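Local coordinates for protein alginate lyase (Chitinophaga sp. MD30, PDB 6KCW) that cleaves alginate by beta-elimination as a bacterial member of polysaccharide lyase family 36, probably within the groove of a beta-sandwich fold, at residues A[84-90]-A[222-228]; A[115-119]-A[181-185]. One frame throughout, in Å; residues are numbered along the deposited sequence.

Overall arrangement
Followed from the N terminus, the chain reaches residues 84-90, a loop running into strand 89-92, then 115-119 in strand 113-122, its neighbour in the six-stranded sheet. It next builds strand 179-185 of the nine-stranded sheet, where 181-185 meets 115-119 and closes the inner loop, contact 2. Only after strand 206-215 does 222-228 return to 84-90 and close the outer loop, contact 1, one closure lying within the other. Contact 2 joins the two sheets through the buried core, whereas contact 1 ties the lead-in and first residues of strand 89-92 to the loop before strand 228-241, toward one end of the sandwich. Their centres are about 21 Å apart, and M119 touches G90 and W222.

Contact 1: residues A[84-90]-A[222-228]; sequences FDWSRGG and WQSPVDS
With its CG trans to the backbone N (chi1 174°) and a bend at the following bond, R88 lays its aliphatic stem over one face of the W222 indole. R88 CG stands 3.3 Å from the centroid of the W222 six-membered ring, a CH-pi contact nearly along the ring normal. The guanidinium is tilted 59° from the indole plane. At the indole edge, W222 CE3 lies 3.2 Å from G89 O. With an alanine in place of this tryptophan, the R88 stem would probably lose its aromatic support and a gap open beside G89. The same trans chi1 brings the D85 carboxylate to S224, whose OG donates to D85 OD2 (2.6 Å) on the anti side. That OG also accepts from V226 N, closing an ST turn. D85 N donates to S228 OG (3.0 Å), while S87 OG donates to Q223 O (2.8 Å) from above the carbonyl plane. A water bridges G89 N and W222 O. The lead-in to strand 89-92 is thus tied to the loop between strands 206-215 and 228-241, and F84, S87, S224 and S228 also pack on R215. Hydroxyls, a carboxylate and a water stand in for a regular backbone ladder, and the D85 carboxylate would probably polarise the S224 hydroxyl.

Contact 2: residues A[115-119]-A[181-185]; sequences TLRMM and AQIII. With PO4 (phosphate ion), chain B.
L116 and I183 project into the space between the strands that carry them, which run in roughly the same direction, 27° apart, with axes approaching to 8.5 Å. The two side chains slide past each other in opposite directions, bringing L116 CD2 to 3.8 Å from I183 CG1. The other branch of the leucine, CD1, reaches the methyl of A181, 3.9 Å from A181 CB. The short alanine and the longer leucine are thus paired across the interface. A leucine chi1 of -157° holds CG trans to the backbone N, and the fork at CG then divides its methyls between A181 and I183. Further along, M118 crosses I185 at a slant: M118 SD touches I185 CD1 at 3.7 Å and lies 4.2 Å from I183 CG2, placing the sulfur among aliphatic carbons. W197 also packs against L116 and A181. This is the face-to-face packing of two sheets in a beta-sandwich, in keeping with the concanavalin clan.

Strand alternation turns R117 away from this interface. Its NH2 donates to phosphate O1 at 3.2 Å, with a nearly straight N-H...O angle of 170° and the oxygen at the guanidinium edge. NH1 is held by H212 ND1, while K91 and Y133 also bind the phosphate. The ion probably came from the crystallisation liquor; its polar setting is consistent with a groove suited to an acidic polysaccharide. Strand 113-122 therefore presents apolar side chains to the core between the sheets and an anion-binding arginine to its other face.

Contact 1: residues A[84-90]-A[222-228]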
loop_
_atom_site.group_PDB
_atom_site.type_symbol
_atom_site.label_atom_id
_atom_site.label_comp_id
_atom_site.label_asym_id
_atom_site.label_seq_id
_atom_site.Cartn_x
_atom_site.Cartn_y
_atom_site.Cartn_z
ATOM N N PHE A 84 4.955 -18.666 -0.848
ATOM C CA PHE A 84 4.262 -17.660 -1.634
ATOM C C PHE A 84 4.664 -17.787 -3.100
ATOM O O PHE A 84 5.828 -18.035 -3.423
ATOM C CB PHE A 84 4.585 -16.269 -1.099
ATOM C CG PHE A 84 3.766 -15.181 -1.716
ATOM C CD1 PHE A 84 2.542 -14.834 -1.176
ATOM C CD2 PHE A 84 4.222 -14.502 -2.841
ATOM C CE1 PHE A 84 1.780 -13.834 -1.740
ATOM C CE2 PHE A 84 3.472 -13.498 -3.408
ATOM C CZ PHE A 84 2.245 -13.159 -2.860
ATOM N N ASP A 85 3.695 -17.651 -3.991
ATOM C CA ASP A 85 3.957 -17.739 -5.424
ATOM C C ASP A 85 4.111 -16.318 -5.941
ATOM O O ASP A 85 3.124 -15.596 -6.119
ATOM C CB ASP A 85 2.846 -18.498 -6.150
ATOM C CG ASP A 85 3.102 -18.629 -7.651
ATOM O OD1 ASP A 85 4.253 -18.392 -8.103
ATOM O OD2 ASP A 85 2.145 -18.966 -8.383
ATOM N N TRP A 86 5.361 -15.922 -6.189
ATOM C CA TRP A 86 5.645 -14.554 -6.612
ATOM C C TRP A 86 4.781 -14.147 -7.795
ATOM O O TRP A 86 4.174 -13.072 -7.795
ATOM C CB TRP A 86 7.117 -14.412 -6.984
ATOM C CG TRP A 86 8.104 -14.569 -5.874
ATOM C CD1 TRP A 86 9.207 -15.366 -5.880
ATOM C CD2 TRP A 86 8.116 -13.873 -4.620
ATOM N NE1 TRP A 86 9.900 -15.219 -4.714
ATOM C CE2 TRP A 86 9.252 -14.309 -3.918
ATOM C CE3 TRP A 86 7.277 -12.924 -4.024
ATOM C CZ2 TRP A 86 9.574 -13.833 -2.644
ATOM C CZ3 TRP A 86 7.591 -12.456 -2.763
ATOM C CH2 TRP A 86 8.730 -12.912 -2.083
ATOM N N SER A 87 4.720 -15.004 -8.813
ATOM C CA SER A 87 4.011 -14.739 -10.074
ATOM C C SER A 87 4.560 -13.432 -10.653
ATOM O O SER A 87 5.786 -13.258 -10.677
ATOM C CB SER A 87 2.513 -14.780 -9.839
ATOM O OG SER A 87 1.848 -14.519 -11.040
ATOM N N ARG A 88 3.717 -12.507 -11.127
ATOM C CA ARG A 88 4.247 -11.283 -11.724
ATOM C C ARG A 88 4.426 -10.170 -10.701
ATOM O O ARG A 88 5.395 -9.410 -10.785
ATOM C CB ARG A 88 3.352 -10.800 -12.872
ATOM C CG ARG A 88 3.749 -9.445 -13.476
ATOM C CD ARG A 88 4.929 -9.608 -14.444
ATOM N NE ARG A 88 5.127 -8.436 -15.257
ATOM C CZ ARG A 88 6.318 -8.033 -15.679
ATOM N NH1 ARG A 88 7.411 -8.694 -15.322
ATOM N NH2 ARG A 88 6.434 -6.943 -16.446
ATOM N N GLY A 89 3.534 -10.067 -9.726
ATOM C CA GLY A 89 3.633 -9.060 -8.694
ATOM C C GLY A 89 2.258 -8.567 -8.316
ATOM O O GLY A 89 1.243 -9.107 -8.740
ATOM N N GLY A 90 2.225 -7.524 -7.504
ATOM C CA GLY A 90 0.963 -6.957 -7.087
ATOM C C GLY A 90 1.207 -5.915 -6.017
ATOM O O GLY A 90 2.351 -5.590 -5.698
ATOM N N TRP A 222 -0.913 -11.908 -14.629
ATOM C CA TRP A 222 -0.545 -11.546 -13.269
ATOM C C TRP A 222 -1.102 -12.518 -12.233
ATOM O O TRP A 222 -0.733 -12.426 -11.052
ATOM C CB TRP A 222 -1.056 -10.141 -12.937
ATOM C CG TRP A 222 -0.358 -9.018 -13.621
ATOM C CD1 TRP A 222 -0.529 -8.602 -14.911
ATOM C CD2 TRP A 222 0.593 -8.122 -13.035
ATOM N NE1 TRP A 222 0.275 -7.511 -15.169
ATOM C CE2 TRP A 222 0.976 -7.203 -14.035
ATOM C CE3 TRP A 222 1.171 -8.017 -11.769
ATOM C CZ2 TRP A 222 1.900 -6.194 -13.800
ATOM C CZ3 TRP A 222 2.090 -7.015 -11.544
ATOM C CH2 TRP A 222 2.441 -6.117 -12.552
ATOM N N GLN A 223 -1.993 -13.421 -12.640
ATOM C CA GLN A 223 -2.576 -14.376 -11.712
ATOM C C GLN A 223 -1.566 -15.444 -11.314
ATOM O O GLN A 223 -0.536 -15.650 -11.961
ATOM C CB GLN A 223 -3.798 -15.063 -12.322
ATOM C CG GLN A 223 -5.064 -14.233 -12.284
ATOM C CD GLN A 223 -6.128 -14.758 -13.225
ATOM O OE1 GLN A 223 -5.963 -15.815 -13.826
ATOM N NE2 GLN A 223 -7.224 -14.016 -13.359
ATOM N N SER A 224 -1.896 -16.138 -10.236
ATOM C CA SER A 224 -1.177 -17.299 -9.769
ATOM C C SER A 224 -2.115 -18.499 -9.745
ATOM O O SER A 224 -3.312 -18.350 -9.475
ATOM C CB SER A 224 -0.614 -17.058 -8.362
ATOM O OG SER A 224 -0.315 -18.274 -7.712
ATOM N N PRO A 225 -1.606 -19.699 -10.021
ATOM C CA PRO A 225 -2.454 -20.898 -9.966
ATOM C C PRO A 225 -2.731 -21.431 -8.561
ATOM O O PRO A 225 -3.521 -22.375 -8.433
ATOM C CB PRO A 225 -1.650 -21.914 -10.793
ATOM C CG PRO A 225 -0.236 -21.505 -10.610
ATOM C CD PRO A 225 -0.257 -19.992 -10.536
ATOM N N VAL A 226 -2.137 -20.865 -7.501
ATOM C CA VAL A 226 -2.353 -21.347 -6.140
ATOM C C VAL A 226 -2.790 -20.198 -5.236
ATOM O O VAL A 226 -2.532 -19.023 -5.506
ATOM C CB VAL A 226 -1.097 -22.022 -5.539
ATOM C CG1 VAL A 226 -0.761 -23.300 -6.285
ATOM C CG2 VAL A 226 0.084 -21.055 -5.543
ATOM N N ASP A 227 -3.458 -20.564 -4.140
ATOM C CA ASP A 227 -3.704 -19.607 -3.072
ATOM C C ASP A 227 -2.375 -19.263 -2.418
ATOM O O ASP A 227 -1.535 -20.138 -2.204
ATOM C CB ASP A 227 -4.676 -20.178 -2.032
ATOM C CG ASP A 227 -6.088 -20.420 -2.588
ATOM O OD1 ASP A 227 -6.461 -19.808 -3.607
ATOM O OD2 ASP A 227 -6.841 -21.220 -1.993
ATOM N N SER A 228 -2.171 -17.977 -2.128
ATOM C CA SER A 228 -0.957 -17.506 -1.472
ATOM C C SER A 228 -1.320 -16.521 -0.370
ATOM O O SER A 228 -2.413 -15.948 -0.358
ATOM C CB SER A 228 0.010 -16.860 -2.465
ATOM O OG SER A 228 0.817 -17.840 -3.092
HETATM O O HOH W 1 1.073 -11.920 -9.258
#

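Contact 2: residues A[115-119]-A[181-185]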
loop_
_atom_site.group_PDB
_atom_site.type_symbol
_atom_site.label_atom_id
_atom_site.label_comp_id
_atom_site.label_asym_id
_atom_site.label_seq_id
_atom_site.Cartn_x
_atom_site.Cartn_y
_atom_site.Cartn_z
ATOM N N THR A 115 -1.557 8.435 -5.566
ATOM C CA THR A 115 -1.371 7.512 -4.446
ATOM C C THR A 115 0.104 7.201 -4.236
ATOM O O THR A 115 0.909 7.229 -5.171
ATOM C CB THR A 115 -2.089 6.169 -4.622
ATOM O OG1 THR A 115 -1.772 5.624 -5.910
ATOM C CG2 THR A 115 -3.587 6.317 -4.432
ATOM N N LEU A 116 0.439 6.876 -2.984
ATOM C CA LEU A 116 1.727 6.316 -2.602
ATOM C C LEU A 116 1.413 4.901 -2.117
ATOM O O LEU A 116 0.904 4.722 -1.008
ATOM C CB LEU A 116 2.394 7.174 -1.524
ATOM C CG LEU A 116 3.914 7.192 -1.274
ATOM C CD1 LEU A 116 4.256 8.124 -0.117
ATOM C CD2 LEU A 116 4.464 5.788 -1.007
ATOM N N ARG A 117 1.675 3.900 -2.957
ATOM C CA ARG A 117 1.553 2.497 -2.568
ATOM C C ARG A 117 2.857 1.779 -2.888
ATOM O O ARG A 117 3.810 2.370 -3.410
ATOM C CB ARG A 117 0.370 1.798 -3.266
ATOM C CG ARG A 117 -0.983 2.378 -2.904
ATOM C CD ARG A 117 -2.110 1.813 -3.783
ATOM N NE ARG A 117 -1.785 1.864 -5.200
ATOM C CZ ARG A 117 -2.475 1.239 -6.147
ATOM N NH1 ARG A 117 -3.545 0.516 -5.841
ATOM N NH2 ARG A 117 -2.095 1.335 -7.410
ATOM N N MET A 118 2.893 0.483 -2.568
ATOM C CA MET A 118 4.084 -0.331 -2.757
ATOM C C MET A 118 3.695 -1.657 -3.391
ATOM O O MET A 118 2.603 -2.183 -3.147
ATOM C CB MET A 118 4.831 -0.583 -1.420
ATOM C CG MET A 118 6.205 -1.257 -1.582
ATOM S SD MET A 118 7.132 -1.486 -0.043
ATOM C CE MET A 118 6.113 -2.733 0.775
ATOM N N MET A 119 4.602 -2.193 -4.207
ATOM C CA MET A 119 4.387 -3.462 -4.881
ATOM C C MET A 119 5.556 -4.400 -4.624
ATOM O O MET A 119 6.660 -3.973 -4.282
ATOM C CB MET A 119 4.238 -3.296 -6.396
ATOM C CG MET A 119 3.053 -2.493 -6.839
ATOM S SD MET A 119 2.935 -2.569 -8.635
ATOM C CE MET A 119 2.745 -4.317 -8.989
ATOM N N ALA A 181 7.400 12.009 -1.178
ATOM C CA ALA A 181 7.031 10.594 -1.125
ATOM C C ALA A 181 8.229 9.790 -0.638
ATOM O O ALA A 181 9.307 9.866 -1.234
ATOM C CB ALA A 181 6.567 10.095 -2.501
ATOM N N GLN A 182 8.051 9.010 0.424
ATOM C CA GLN A 182 9.172 8.287 1.012
ATOM C C GLN A 182 8.759 6.879 1.409
ATOM O O GLN A 182 7.700 6.683 2.014
ATOM C CB GLN A 182 9.721 9.031 2.234
ATOM C CG GLN A 182 10.849 8.309 2.981
ATOM C CD GLN A 182 11.304 9.060 4.230
ATOM O OE1 GLN A 182 10.977 8.679 5.357
ATOM N NE2 GLN A 182 12.058 10.130 4.030
ATOM N N ILE A 183 9.616 5.905 1.084
ATOM C CA ILE A 183 9.476 4.521 1.536
ATOM C C ILE A 183 10.795 4.052 2.137
ATOM O O ILE A 183 11.838 4.120 1.480
ATOM C CB ILE A 183 9.072 3.579 0.390
ATOM C CG1 ILE A 183 7.699 3.963 -0.171
ATOM C CG2 ILE A 183 9.083 2.123 0.882
ATOM C CD1 ILE A 183 7.363 3.251 -1.436
ATOM N N ILE A 184 10.743 3.543 3.366
ATOM C CA ILE A 184 11.918 3.040 4.080
ATOM C C ILE A 184 11.641 1.594 4.473
ATOM O O ILE A 184 10.638 1.311 5.138
ATOM C CB ILE A 184 12.245 3.885 5.328
ATOM C CG1 ILE A 184 12.188 5.385 5.019
ATOM C CG2 ILE A 184 13.622 3.516 5.880
ATOM C CD1 ILE A 184 13.357 5.902 4.191
ATOM N N ILE A 185 12.517 0.683 4.057
ATOM C CA ILE A 185 12.347 -0.744 4.312
ATOM C C ILE A 185 13.578 -1.240 5.056
ATOM O O ILE A 185 14.705 -1.111 4.557
ATOM C CB ILE A 185 12.121 -1.541 3.015
ATOM C CG1 ILE A 185 10.880 -1.029 2.283
ATOM C CG2 ILE A 185 11.966 -3.033 3.297
ATOM C CD1 ILE A 185 10.650 -1.731 0.973
HETATM P P PO4 B . -2.737 0.013 -11.283
HETATM O O1 PO4 B . -3.489 -0.054 -9.978
HETATM O O2 PO4 B . -3.715 -0.153 -12.426
HETATM O O3 PO4 B . -1.753 -1.129 -11.404
HETATM O O4 PO4 B . -2.054 1.382 -11.415
#